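PDB 1YHT: DspB from Aggregatibacter actinomycetemcomitans, which hydrolyses terminal N-acetylhexosamine residues as a family 20 glycoside hydrolase and releases biofilms, probably by cleaving their N-acetylglucosamine polymer. Local coordinates for residues F49-F54 with H177-G182; I112-S117 with R214-G219; A61-S64 with Q69-E72. All coordinates share one frame; numbering follows the deposited sequence.

Interaction 1. Residues F49-F54 with H177-G182; sequences FLHLHF and HFHIGG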
ATOM      1  N   PHE A  49       4.545  12.393   1.263  1.00  7.66           N
ATOM      2  CA  PHE A  49       4.179  11.333   0.336  1.00  7.45           C
ATOM      3  C   PHE A  49       2.729  10.912   0.373  1.00  6.62           C
ATOM      4  O   PHE A  49       2.022  11.030   1.393  1.00  4.95           O
ATOM      5  CB  PHE A  49       5.141  10.125   0.429  1.00  7.19           C
ATOM      6  CG  PHE A  49       4.936   9.235   1.623  1.00  6.04           C
ATOM      7  CD1 PHE A  49       3.960   8.247   1.594  1.00  8.46           C
ATOM      8  CD2 PHE A  49       5.775   9.307   2.725  1.00  8.22           C
ATOM      9  CE1 PHE A  49       3.801   7.348   2.639  1.00  9.02           C
ATOM     10  CE2 PHE A  49       5.649   8.407   3.807  1.00  9.43           C
ATOM     11  CZ  PHE A  49       4.646   7.460   3.800  1.00  9.83           C
ATOM     12  N   LEU A  50       2.319  10.409  -0.791  1.00  6.67           N
ATOM     13  CA  LEU A  50       1.033   9.720  -0.978  1.00  7.08           C
ATOM     14  C   LEU A  50       1.342   8.325  -1.586  1.00  6.86           C
ATOM     15  O   LEU A  50       1.792   8.221  -2.735  1.00  6.63           O
ATOM     16  CB  LEU A  50       0.134  10.538  -1.917  1.00  6.61           C
ATOM     17  CG  LEU A  50      -1.215   9.863  -2.303  1.00  7.91           C
ATOM     18  CD1 LEU A  50      -2.041   9.509  -1.119  1.00  9.55           C
ATOM     19  CD2 LEU A  50      -2.018  10.846  -3.168  1.00 11.71           C
ATOM     20  N   HIS A  51       1.172   7.309  -0.750  1.00  6.15           N
ATOM     21  CA  HIS A  51       1.285   5.889  -1.086  1.00  6.17           C
ATOM     22  C   HIS A  51      -0.057   5.423  -1.639  1.00  6.34           C
ATOM     23  O   HIS A  51      -1.082   5.323  -0.926  1.00  5.81           O
ATOM     24  CB  HIS A  51       1.784   5.177   0.199  1.00  5.90           C
ATOM     25  CG  HIS A  51       1.771   3.665   0.182  1.00  6.20           C
ATOM     26  ND1 HIS A  51       2.117   2.935   1.309  1.00  6.72           N
ATOM     27  CD2 HIS A  51       1.411   2.755  -0.761  1.00  7.44           C
ATOM     28  CE1 HIS A  51       1.976   1.646   1.052  1.00  9.73           C
ATOM     29  NE2 HIS A  51       1.520   1.506  -0.183  1.00  5.30           N
ATOM     30  N   LEU A  52      -0.055   5.175  -2.945  1.00  7.04           N
ATOM     31  CA  LEU A  52      -1.280   4.887  -3.694  1.00  7.27           C
ATOM     32  C   LEU A  52      -1.464   3.414  -3.875  1.00  6.41           C
ATOM     33  O   LEU A  52      -0.819   2.790  -4.744  1.00  5.01           O
ATOM     34  CB  LEU A  52      -1.271   5.557  -5.049  1.00  7.42           C
ATOM     35  CG  LEU A  52      -2.658   5.754  -5.672  1.00 11.53           C
ATOM     36  CD1 LEU A  52      -3.512   6.759  -4.848  1.00 15.23           C
ATOM     37  CD2 LEU A  52      -2.563   6.205  -7.127  1.00 11.66           C
ATOM     38  N   HIS A  53      -2.369   2.861  -3.059  1.00  5.73           N
ATOM     39  CA  HIS A  53      -2.712   1.425  -3.095  1.00  6.18           C
ATOM     40  C   HIS A  53      -3.865   1.252  -4.069  1.00  6.17           C
ATOM     41  O   HIS A  53      -5.022   1.224  -3.653  1.00  5.66           O
ATOM     42  CB  HIS A  53      -3.063   0.955  -1.665  1.00  5.93           C
ATOM     43  CG  HIS A  53      -3.246  -0.533  -1.534  1.00  6.00           C
ATOM     44  ND1 HIS A  53      -2.230  -1.378  -1.137  1.00  7.15           N
ATOM     45  CD2 HIS A  53      -4.331  -1.314  -1.732  1.00  6.39           C
ATOM     46  CE1 HIS A  53      -2.688  -2.622  -1.110  1.00  8.07           C
ATOM     47  NE2 HIS A  53      -3.964  -2.609  -1.467  1.00  5.57           N
ATOM     48  N   PHE A  54      -3.534   1.141  -5.362  1.00  5.34           N
ATOM     49  CA  PHE A  54      -4.512   1.136  -6.486  1.00  5.35           C
ATOM     50  C   PHE A  54      -4.862  -0.249  -7.021  1.00  6.70           C
ATOM     51  O   PHE A  54      -5.723  -0.371  -7.894  1.00  5.86           O
ATOM     52  CB  PHE A  54      -4.029   2.028  -7.674  1.00  5.92           C
ATOM     53  CG  PHE A  54      -2.740   1.572  -8.303  1.00  5.01           C
ATOM     54  CD1 PHE A  54      -2.726   0.571  -9.270  1.00  3.86           C
ATOM     55  CD2 PHE A  54      -1.548   2.129  -7.924  1.00  4.27           C
ATOM     56  CE1 PHE A  54      -1.549   0.135  -9.799  1.00  7.87           C
ATOM     57  CE2 PHE A  54      -0.377   1.686  -8.466  1.00  7.99           C
ATOM     58  CZ  PHE A  54      -0.382   0.696  -9.413  1.00  7.79           C
ATOM     59  N   HIS A 177      10.147   5.971  -4.993  1.00  8.23           N
ATOM     60  CA  HIS A 177       9.999   4.692  -4.342  1.00  7.52           C
ATOM     61  C   HIS A 177       8.854   3.972  -5.013  1.00  7.37           C
ATOM     62  O   HIS A 177       7.844   4.609  -5.347  1.00  8.44           O
ATOM     63  CB  HIS A 177       9.632   4.859  -2.864  1.00  6.51           C
ATOM     64  CG  HIS A 177      10.643   5.628  -2.071  1.00  7.18           C
ATOM     65  ND1 HIS A 177      10.714   7.004  -2.103  1.00  6.38           N
ATOM     66  CD2 HIS A 177      11.621   5.218  -1.235  1.00  5.87           C
ATOM     67  CE1 HIS A 177      11.704   7.409  -1.321  1.00  9.52           C
ATOM     68  NE2 HIS A 177      12.283   6.342  -0.789  1.00  8.36           N
ATOM     69  N   PHE A 178       8.954   2.656  -5.084  1.00  6.24           N
ATOM     70  CA  PHE A 178       7.874   1.817  -5.614  1.00  6.21           C
ATOM     71  C   PHE A 178       7.600   0.754  -4.572  1.00  6.55           C
ATOM     72  O   PHE A 178       8.521   0.083  -4.109  1.00  5.80           O
ATOM     73  CB  PHE A 178       8.356   1.223  -6.953  1.00  7.69           C
ATOM     74  CG  PHE A 178       7.332   0.438  -7.713  1.00  5.88           C
ATOM     75  CD1 PHE A 178       6.873   0.887  -8.955  1.00  7.23           C
ATOM     76  CD2 PHE A 178       6.909  -0.762  -7.262  1.00  6.30           C
ATOM     77  CE1 PHE A 178       5.962   0.144  -9.707  1.00  6.99           C
ATOM     78  CE2 PHE A 178       5.985  -1.537  -8.005  1.00  7.21           C
ATOM     79  CZ  PHE A 178       5.505  -1.060  -9.231  1.00  7.08           C
ATOM     80  N   HIS A 179       6.314   0.577  -4.234  1.00  5.75           N
ATOM     81  CA  HIS A 179       5.930  -0.340  -3.191  1.00  6.28           C
ATOM     82  C   HIS A 179       5.526  -1.668  -3.839  1.00  6.45           C
ATOM     83  O   HIS A 179       4.589  -1.717  -4.638  1.00  5.14           O
ATOM     84  CB  HIS A 179       4.836   0.282  -2.332  1.00  6.64           C
ATOM     85  CG  HIS A 179       4.669  -0.353  -0.981  1.00  6.33           C
ATOM     86  ND1 HIS A 179       4.357  -1.694  -0.821  1.00  6.15           N
ATOM     87  CD2 HIS A 179       4.779   0.161   0.264  1.00  5.31           C
ATOM     88  CE1 HIS A 179       4.264  -1.961   0.471  1.00 10.16           C
ATOM     89  NE2 HIS A 179       4.474  -0.848   1.151  1.00  8.03           N
ATOM     90  N   ILE A 180       6.261  -2.726  -3.481  1.00  6.00           N
ATOM     91  CA  ILE A 180       6.043  -4.057  -4.015  1.00  6.75           C
ATOM     92  C   ILE A 180       5.070  -4.953  -3.218  1.00  6.74           C
ATOM     93  O   ILE A 180       4.877  -6.163  -3.539  1.00  7.48           O
ATOM     94  CB  ILE A 180       7.401  -4.820  -4.268  1.00  5.95           C
ATOM     95  CG1 ILE A 180       8.105  -5.154  -2.953  1.00  7.28           C
ATOM     96  CG2 ILE A 180       8.272  -4.005  -5.259  1.00  6.57           C
ATOM     97  CD1 ILE A 180       9.270  -6.058  -3.062  1.00  7.00           C
ATOM     98  N   GLY A 181       4.391  -4.362  -2.259  1.00  6.18           N
ATOM     99  CA  GLY A 181       3.421  -5.068  -1.477  1.00  6.20           C
ATOM    100  C   GLY A 181       4.075  -6.034  -0.525  1.00  7.23           C
ATOM    101  O   GLY A 181       4.924  -5.610   0.303  1.00  7.19           O
ATOM    102  N   GLY A 182       3.680  -7.317  -0.644  1.00  7.15           N
ATOM    103  CA  GLY A 182       4.236  -8.373   0.192  1.00  8.23           C
ATOM    104  C   GLY A 182       3.494  -8.619   1.514  1.00  9.09           C
ATOM    105  O   GLY A 182       4.085  -9.127   2.479  1.00  9.54           O
TER
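His-51 and His-179 stack in the interior of the TIM barrel, the fold of the family 20 catalytic domain. Their strands, 49-53 and 177-181, are not paired with each other; strand 110-117 lies between them in the parallel sheet, and the CA atoms of the two histidines stand 8.1 Å apart. Both carry CG anti to the backbone N (chi1 -161° in His-179), which sends the imidazoles across this gap. From His-179, CB lies 4.1 Å and CG 3.7 Å from NE2 of His-51. At CD2 of His-179 the rings are closest, with CE1 of His-51 at 3.3 Å. NE2 of His-179 sits 3.5 Å from CE1 of His-51 and is hydrogen-bonded to OG1 of Thr-235 on strand 233-236. The stack is offset: centroids are 4.4 Å apart, planes differ by 23°, and NE2 of His-51 lies over one face of the His-179 ring, toward its rim. His-51 is itself held at both nitrogens, ND1 by Tyr-272 and NE2 by Glu-114, which limits rotation of its ring. ND1 of His-179 accepts the backbone N-H of Gly-181 at 3.0 Å, with the donor close to the imidazole plane, 11° out of it.

Interaction 2. Residues I112-S117 with R214-G219; sequences IPELDS and RMWNDG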
ATOM      1  N   ILE A 112       3.890   7.285  -4.345  1.00  5.25           N
ATOM      2  CA  ILE A 112       4.475   5.979  -4.249  1.00  4.66           C
ATOM      3  C   ILE A 112       3.421   4.973  -4.732  1.00  5.49           C
ATOM      4  O   ILE A 112       2.501   4.635  -3.997  1.00  4.88           O
ATOM      5  CB  ILE A 112       4.978   5.653  -2.832  1.00  4.46           C
ATOM      6  CG1 ILE A 112       5.918   6.764  -2.346  1.00  4.92           C
ATOM      7  CG2 ILE A 112       5.567   4.220  -2.768  1.00  4.89           C
ATOM      8  CD1 ILE A 112       6.394   6.671  -0.880  1.00  5.00           C
ATOM      9  N   PRO A 113       3.576   4.468  -5.965  1.00  6.42           N
ATOM     10  CA  PRO A 113       2.625   3.424  -6.389  1.00  6.56           C
ATOM     11  C   PRO A 113       2.881   2.112  -5.659  1.00  6.75           C
ATOM     12  O   PRO A 113       4.036   1.797  -5.381  1.00  7.49           O
ATOM     13  CB  PRO A 113       2.882   3.295  -7.903  1.00  6.36           C
ATOM     14  CG  PRO A 113       4.407   3.534  -8.032  1.00  7.84           C
ATOM     15  CD  PRO A 113       4.585   4.751  -7.020  1.00  7.73           C
ATOM     16  N   GLU A 114       1.808   1.351  -5.385  1.00  7.11           N
ATOM     17  CA  GLU A 114       1.885   0.010  -4.830  1.00  7.37           C
ATOM     18  C   GLU A 114       1.231  -0.964  -5.764  1.00  7.63           C
ATOM     19  O   GLU A 114      -0.002  -0.945  -5.946  1.00  7.12           O
ATOM     20  CB  GLU A 114       1.240  -0.141  -3.421  1.00  7.47           C
ATOM     21  CG  GLU A 114       1.473  -1.536  -2.828  1.00  8.72           C
ATOM     22  CD  GLU A 114       0.785  -1.842  -1.509  1.00 10.59           C
ATOM     23  OE1 GLU A 114       0.281  -0.924  -0.823  1.00  9.41           O
ATOM     24  OE2 GLU A 114       0.720  -3.062  -1.184  1.00  8.51           O
ATOM     25  N   LEU A 115       2.054  -1.856  -6.318  1.00  7.71           N
ATOM     26  CA  LEU A 115       1.569  -2.970  -7.109  1.00  7.39           C
ATOM     27  C   LEU A 115       1.743  -4.200  -6.231  1.00  7.23           C
ATOM     28  O   LEU A 115       2.817  -4.742  -6.142  1.00  6.56           O
ATOM     29  CB  LEU A 115       2.372  -3.064  -8.421  1.00  7.60           C
ATOM     30  CG  LEU A 115       1.828  -3.993  -9.501  1.00 10.62           C
ATOM     31  CD1 LEU A 115       0.534  -3.446 -10.070  1.00  9.21           C
ATOM     32  CD2 LEU A 115       2.877  -4.217 -10.593  1.00 11.09           C
ATOM     33  N   ASP A 116       0.671  -4.591  -5.542  1.00  7.09           N
ATOM     34  CA  ASP A 116       0.768  -5.596  -4.510  1.00  7.66           C
ATOM     35  C   ASP A 116       0.872  -7.002  -5.154  1.00  7.27           C
ATOM     36  O   ASP A 116       0.279  -7.284  -6.205  1.00  9.00           O
ATOM     37  CB  ASP A 116      -0.420  -5.501  -3.530  1.00  6.36           C
ATOM     38  CG  ASP A 116      -0.145  -6.158  -2.190  1.00 10.15           C
ATOM     39  OD1 ASP A 116       0.849  -6.932  -2.077  1.00  9.74           O
ATOM     40  OD2 ASP A 116      -0.969  -5.921  -1.256  1.00  5.24           O
ATOM     41  N   SER A 117       1.685  -7.817  -4.518  1.00  8.47           N
ATOM     42  CA  SER A 117       1.920  -9.215  -4.884  1.00  8.26           C
ATOM     43  C   SER A 117       2.705  -9.837  -3.739  1.00  9.54           C
ATOM     44  O   SER A 117       3.285  -9.115  -2.908  1.00  8.76           O
ATOM     45  CB  SER A 117       2.642  -9.355  -6.215  1.00  7.97           C
ATOM     46  OG  SER A 117       4.054  -9.276  -6.104  1.00 11.15           O
ATOM     47  N   ARG A 214       9.810  -0.112  -1.474  1.00  8.16           N
ATOM     48  CA  ARG A 214       9.056  -0.216  -0.238  1.00  7.59           C
ATOM     49  C   ARG A 214       8.330  -1.567  -0.215  1.00  7.74           C
ATOM     50  O   ARG A 214       7.920  -2.124  -1.255  1.00  5.82           O
ATOM     51  CB  ARG A 214       8.093   0.973  -0.061  1.00  7.13           C
ATOM     52  CG  ARG A 214       8.804   2.278   0.189  1.00  8.13           C
ATOM     53  CD  ARG A 214       8.789   2.735   1.665  1.00  7.53           C
ATOM     54  NE  ARG A 214       9.710   3.854   1.866  1.00  5.95           N
ATOM     55  CZ  ARG A 214       9.399   5.154   1.826  1.00  8.70           C
ATOM     56  NH1 ARG A 214       8.139   5.565   1.682  1.00  9.27           N
ATOM     57  NH2 ARG A 214      10.374   6.066   1.938  1.00  9.08           N
ATOM     58  N   MET A 215       8.195  -2.105   0.993  1.00  8.18           N
ATOM     59  CA  MET A 215       7.584  -3.407   1.193  1.00  8.06           C
ATOM     60  C   MET A 215       6.950  -3.568   2.570  1.00  7.49           C
ATOM     61  O   MET A 215       7.503  -3.096   3.542  1.00  8.74           O
ATOM     62  CB  MET A 215       8.680  -4.476   1.012  1.00  8.26           C
ATOM     63  CG  MET A 215       8.134  -5.823   0.889  1.00  9.66           C
ATOM     64  SD  MET A 215       9.493  -7.036   0.643  1.00 12.82           S
ATOM     65  CE  MET A 215      10.057  -7.120   2.308  1.00 12.99           C
ATOM     66  N   TRP A 216       5.801  -4.270   2.640  1.00  6.97           N
ATOM     67  CA  TRP A 216       5.128  -4.591   3.891  1.00  7.82           C
ATOM     68  C   TRP A 216       6.031  -5.552   4.712  1.00  8.49           C
ATOM     69  O   TRP A 216       6.852  -6.274   4.133  1.00  8.63           O
ATOM     70  CB  TRP A 216       3.732  -5.218   3.635  1.00  7.50           C
ATOM     71  CG  TRP A 216       2.724  -4.323   2.961  1.00  6.73           C
ATOM     72  CD1 TRP A 216       2.150  -4.503   1.741  1.00  6.79           C
ATOM     73  CD2 TRP A 216       2.173  -3.105   3.483  1.00  8.58           C
ATOM     74  NE1 TRP A 216       1.263  -3.479   1.473  1.00  7.33           N
ATOM     75  CE2 TRP A 216       1.262  -2.610   2.522  1.00  4.63           C
ATOM     76  CE3 TRP A 216       2.302  -2.431   4.706  1.00  5.80           C
ATOM     77  CZ2 TRP A 216       0.515  -1.447   2.720  1.00  8.50           C
ATOM     78  CZ3 TRP A 216       1.576  -1.308   4.915  1.00  7.54           C
ATOM     79  CH2 TRP A 216       0.680  -0.801   3.908  1.00  9.82           C
ATOM     80  N   ASN A 217       5.911  -5.549   6.044  1.00  8.89           N
ATOM     81  CA  ASN A 217       6.837  -6.384   6.871  1.00  9.27           C
ATOM     82  C   ASN A 217       6.545  -7.880   6.969  1.00  9.23           C
ATOM     83  O   ASN A 217       7.307  -8.595   7.566  1.00  9.59           O
ATOM     84  CB  ASN A 217       6.955  -5.836   8.293  1.00  8.73           C
ATOM     85  CG  ASN A 217       5.674  -5.936   9.054  1.00  9.20           C
ATOM     86  OD1 ASN A 217       4.747  -5.177   8.810  1.00  8.52           O
ATOM     87  ND2 ASN A 217       5.595  -6.900   9.977  1.00  7.91           N
ATOM     88  N   ASP A 218       5.447  -8.344   6.385  1.00 10.52           N
ATOM     89  CA  ASP A 218       4.883  -9.636   6.711  1.00 10.57           C
ATOM     90  C   ASP A 218       5.872 -10.810   6.493  1.00 11.32           C
ATOM     91  O   ASP A 218       5.857 -11.784   7.257  1.00 11.18           O
ATOM     92  CB  ASP A 218       3.631  -9.945   5.895  1.00 10.03           C
ATOM     93  CG  ASP A 218       2.569  -8.893   5.987  1.00  9.65           C
ATOM     94  OD1 ASP A 218       1.395  -9.271   6.104  1.00  8.43           O
ATOM     95  OD2 ASP A 218       2.912  -7.688   5.906  1.00  8.42           O
ATOM     96  N   GLY A 219       6.689 -10.701   5.446  1.00 10.83           N
ATOM     97  CA  GLY A 219       7.594 -11.770   5.061  1.00 11.80           C
ATOM     98  C   GLY A 219       8.943 -11.716   5.697  1.00 11.31           C
ATOM     99  O   GLY A 219       9.805 -12.491   5.354  1.00 10.29           O
TER
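Two first torsions of different kind bring Glu-114 and Trp-216 together: the glutamate sends CG anti to its own backbone N and continues extended, while the tryptophan turns CG beside its backbone N (chi1 -64°). The carboxylate thus reaches the pyrrole edge of the indole. NE1 of Trp-216 donates to OE2 of Glu-114 over 2.7 Å, a short but bent bond. The oxygen is at the indole edge, somewhat tilted from the ring plane. The N-H meets OE2 from above the carboxylate plane, 40° out of it; the two planes are 60° apart. The other oxygen, OE1, rests 3.6 Å from CZ2 of Trp-216 and accepts from both His-51 and His-53, so three donors in all grip this buried carboxylate and fix its rotation.

These residues point into the middle of a TIM barrel. Strands 110-117 and 212-216 both flank strand 177-181, and their short axes pass 9.1 Å apart, so only side chains bridge the gap. Trp-216 also meets the rings of His-179 and Trp-237, and a bound acetic acid, probably from the crystallisation liquor, lies about 3 Å from its side chain, which is consistent with a pocket at the C-terminal ends of the strands, where TIM barrels carry their active sites. Asp-116 is a looser neighbour, its OD2 4.3 Å from NE1 of Trp-216, while its OD1 accepts from the backbone N of Gly-182. Toward the N-terminal ends of these segments, Ile-112 crosses Arg-214 at about a right angle, CD1 lying 3.3 Å from NH1, and the guanidinium is held through NE by a salt bridge to Glu-233.

Interaction 3. Residues A61-S64 with Q69-E72; sequences AIES and QRAE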
ATOM      1  N   ALA A  61      -7.140   0.094 -10.248  1.00  8.02           N
ATOM      2  CA  ALA A  61      -7.830   1.362 -10.395  1.00  8.14           C
ATOM      3  C   ALA A  61      -7.132   2.427 -11.256  1.00  7.84           C
ATOM      4  O   ALA A  61      -7.424   3.618 -11.108  1.00  8.61           O
ATOM      5  CB  ALA A  61      -8.119   1.932  -9.025  1.00  8.14           C
ATOM      6  N   ILE A  62      -6.240   2.012 -12.154  1.00  8.47           N
ATOM      7  CA  ILE A  62      -5.624   2.913 -13.133  1.00  8.19           C
ATOM      8  C   ILE A  62      -5.635   2.295 -14.497  1.00  8.27           C
ATOM      9  O   ILE A  62      -5.724   1.089 -14.646  1.00  8.33           O
ATOM     10  CB  ILE A  62      -4.146   3.323 -12.758  1.00  8.33           C
ATOM     11  CG1 ILE A  62      -3.184   2.134 -12.838  1.00  7.22           C
ATOM     12  CG2 ILE A  62      -4.138   3.880 -11.373  1.00  9.80           C
ATOM     13  CD1 ILE A  62      -1.761   2.463 -12.313  1.00  9.58           C
ATOM     14  N   GLU A  63      -5.489   3.155 -15.497  1.00  8.90           N
ATOM     15  CA  GLU A  63      -5.409   2.748 -16.861  1.00  8.01           C
ATOM     16  C   GLU A  63      -4.165   1.881 -17.120  1.00  8.37           C
ATOM     17  O   GLU A  63      -3.097   2.052 -16.475  1.00  7.93           O
ATOM     18  CB  GLU A  63      -5.410   3.981 -17.770  1.00  8.86           C
ATOM     19  CG  GLU A  63      -5.505   3.669 -19.242  1.00  7.66           C
ATOM     20  CD  GLU A  63      -5.945   4.835 -20.132  1.00  9.60           C
ATOM     21  OE1 GLU A  63      -6.060   6.013 -19.693  1.00  9.26           O
ATOM     22  OE2 GLU A  63      -6.237   4.522 -21.285  1.00  8.21           O
ATOM     23  N   SER A  64      -4.293   0.988 -18.102  1.00  7.78           N
ATOM     24  CA  SER A  64      -3.215   0.037 -18.437  1.00  7.65           C
ATOM     25  C   SER A  64      -3.287  -0.424 -19.895  1.00  7.35           C
ATOM     26  O   SER A  64      -4.316  -0.952 -20.323  1.00  7.15           O
ATOM     27  CB  SER A  64      -3.288  -1.217 -17.567  1.00  8.20           C
ATOM     28  OG  SER A  64      -2.257  -2.143 -17.929  1.00  5.85           O
ATOM     29  N   GLN A  69      -6.972  -2.027 -20.204  1.00  8.31           N
ATOM     30  CA  GLN A  69      -8.008  -1.296 -19.515  1.00  7.37           C
ATOM     31  C   GLN A  69      -7.807   0.117 -19.954  1.00  7.83           C
ATOM     32  O   GLN A  69      -6.939   0.838 -19.422  1.00  8.01           O
ATOM     33  CB  GLN A  69      -7.852  -1.420 -17.985  1.00  7.59           C
ATOM     34  CG  GLN A  69      -8.850  -0.545 -17.234  1.00  6.71           C
ATOM     35  CD  GLN A  69      -9.047  -0.976 -15.808  1.00  6.66           C
ATOM     36  OE1 GLN A  69      -9.977  -1.739 -15.520  1.00  8.87           O
ATOM     37  NE2 GLN A  69      -8.179  -0.469 -14.893  1.00  5.80           N
ATOM     38  N   ARG A  70      -8.540   0.503 -20.989  1.00  8.66           N
ATOM     39  CA  ARG A  70      -8.264   1.722 -21.699  1.00  9.21           C
ATOM     40  C   ARG A  70      -9.454   2.692 -21.580  1.00 10.14           C
ATOM     41  O   ARG A  70     -10.643   2.293 -21.610  1.00  8.89           O
ATOM     42  CB  ARG A  70      -7.920   1.424 -23.160  1.00  9.51           C
ATOM     43  CG  ARG A  70      -6.621   0.595 -23.430  1.00 10.00           C
ATOM     44  CD  ARG A  70      -5.351   1.180 -22.812  1.00  8.47           C
ATOM     45  NE  ARG A  70      -5.160   2.607 -23.025  1.00  9.65           N
ATOM     46  CZ  ARG A  70      -4.731   3.171 -24.154  1.00 11.99           C
ATOM     47  NH1 ARG A  70      -4.467   2.429 -25.220  1.00 11.79           N
ATOM     48  NH2 ARG A  70      -4.592   4.489 -24.246  1.00 10.81           N
ATOM     49  N   ALA A  71      -9.114   3.976 -21.445  1.00 11.53           N
ATOM     50  CA  ALA A  71     -10.118   5.046 -21.322  1.00 13.01           C
ATOM     51  C   ALA A  71     -11.073   5.080 -22.533  1.00 14.35           C
ATOM     52  O   ALA A  71     -12.289   5.257 -22.392  1.00 12.99           O
ATOM     53  CB  ALA A  71      -9.472   6.364 -21.137  1.00 12.75           C
ATOM     54  N   GLU A  72     -10.526   4.835 -23.699  1.00 15.77           N
ATOM     55  CA  GLU A  72     -11.312   4.817 -24.891  1.00 18.80           C
ATOM     56  C   GLU A  72     -12.350   3.692 -24.880  1.00 19.90           C
ATOM     57  O   GLU A  72     -13.392   3.863 -25.522  1.00 20.18           O
ATOM     58  CB  GLU A  72     -10.363   4.745 -26.099  1.00 20.67           C
ATOM     59  CG  GLU A  72     -10.883   5.175 -27.440  1.00 24.43           C
ATOM     60  CD  GLU A  72      -9.715   5.388 -28.427  1.00 29.03           C
ATOM     61  OE1 GLU A  72      -9.105   6.496 -28.372  1.00 34.75           O
ATOM     62  OE2 GLU A  72      -9.391   4.452 -29.204  1.00 30.80           O
TER
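Ser-64 and Gln-69 face each other as a single antiparallel hydrogen-bonded pair, pulling together two arms, four residues apart in the chain, within the long loop between strands 49-53 and 75-76. Ser-64 N donates to Gln-69 O at 3.0 Å, and Gln-69 N returns a bond to Ser-64 O at 2.9 Å. On the buried side, the extended Gln-69 side chain, its CG anti to the backbone N (chi1 174°), runs back along the opposing arm until NE2 meets Ile-62 O at 2.9 Å. That donor stands above the carbonyl plane, although the oxygen lies in the plane of the amide. NE2 also bonds Tyr-60 O, and OE1 bonds Asn-84, so the amide is held from both ends. Equally tight is the grip on OE2 of buried Glu-63. Ala-71 N reaches it at 2.9 Å, nearly straight at 174°, from well above the carboxylate plane; Arg-70 NE forms a 2.8 Å salt bridge to OE2 on the anti side, closer to the plane and on its other face.

The looser side is that of partly exposed Arg-70, whose NH2 adds only a weak, longer bond to OE2. Since Tyr-94 N occupies OE1, both oxygens of Glu-63 are engaged, which implies a fixed carboxylate that probably stays ionised.

Interactions 1 and 2 share one parallel barrel sheet, their centres about 6 Å apart. Their segments alternate along the chain, 49-54, 112-117, 177-182, 214-219, and so do their strands: 110-117 pairs with 49-53 and 177-181, and 177-181 with 212-216. Glu-114 of interaction 2 reaches the histidines of strand 49-53, joining the two into one polar network. Interaction 3 lies peripherally, its centre about 19 Å from that of interaction 1, in the loop following strand 49-53 and nested within the chain span interaction 1 closes. Phe-54 connects them through its backbone and ring, whereas interactions 2 and 3 do not touch. Interactions 1 and 2 thus line the barrel interior, consistent with the pocket region, while interaction 3 is a structural contact in a peripheral loop.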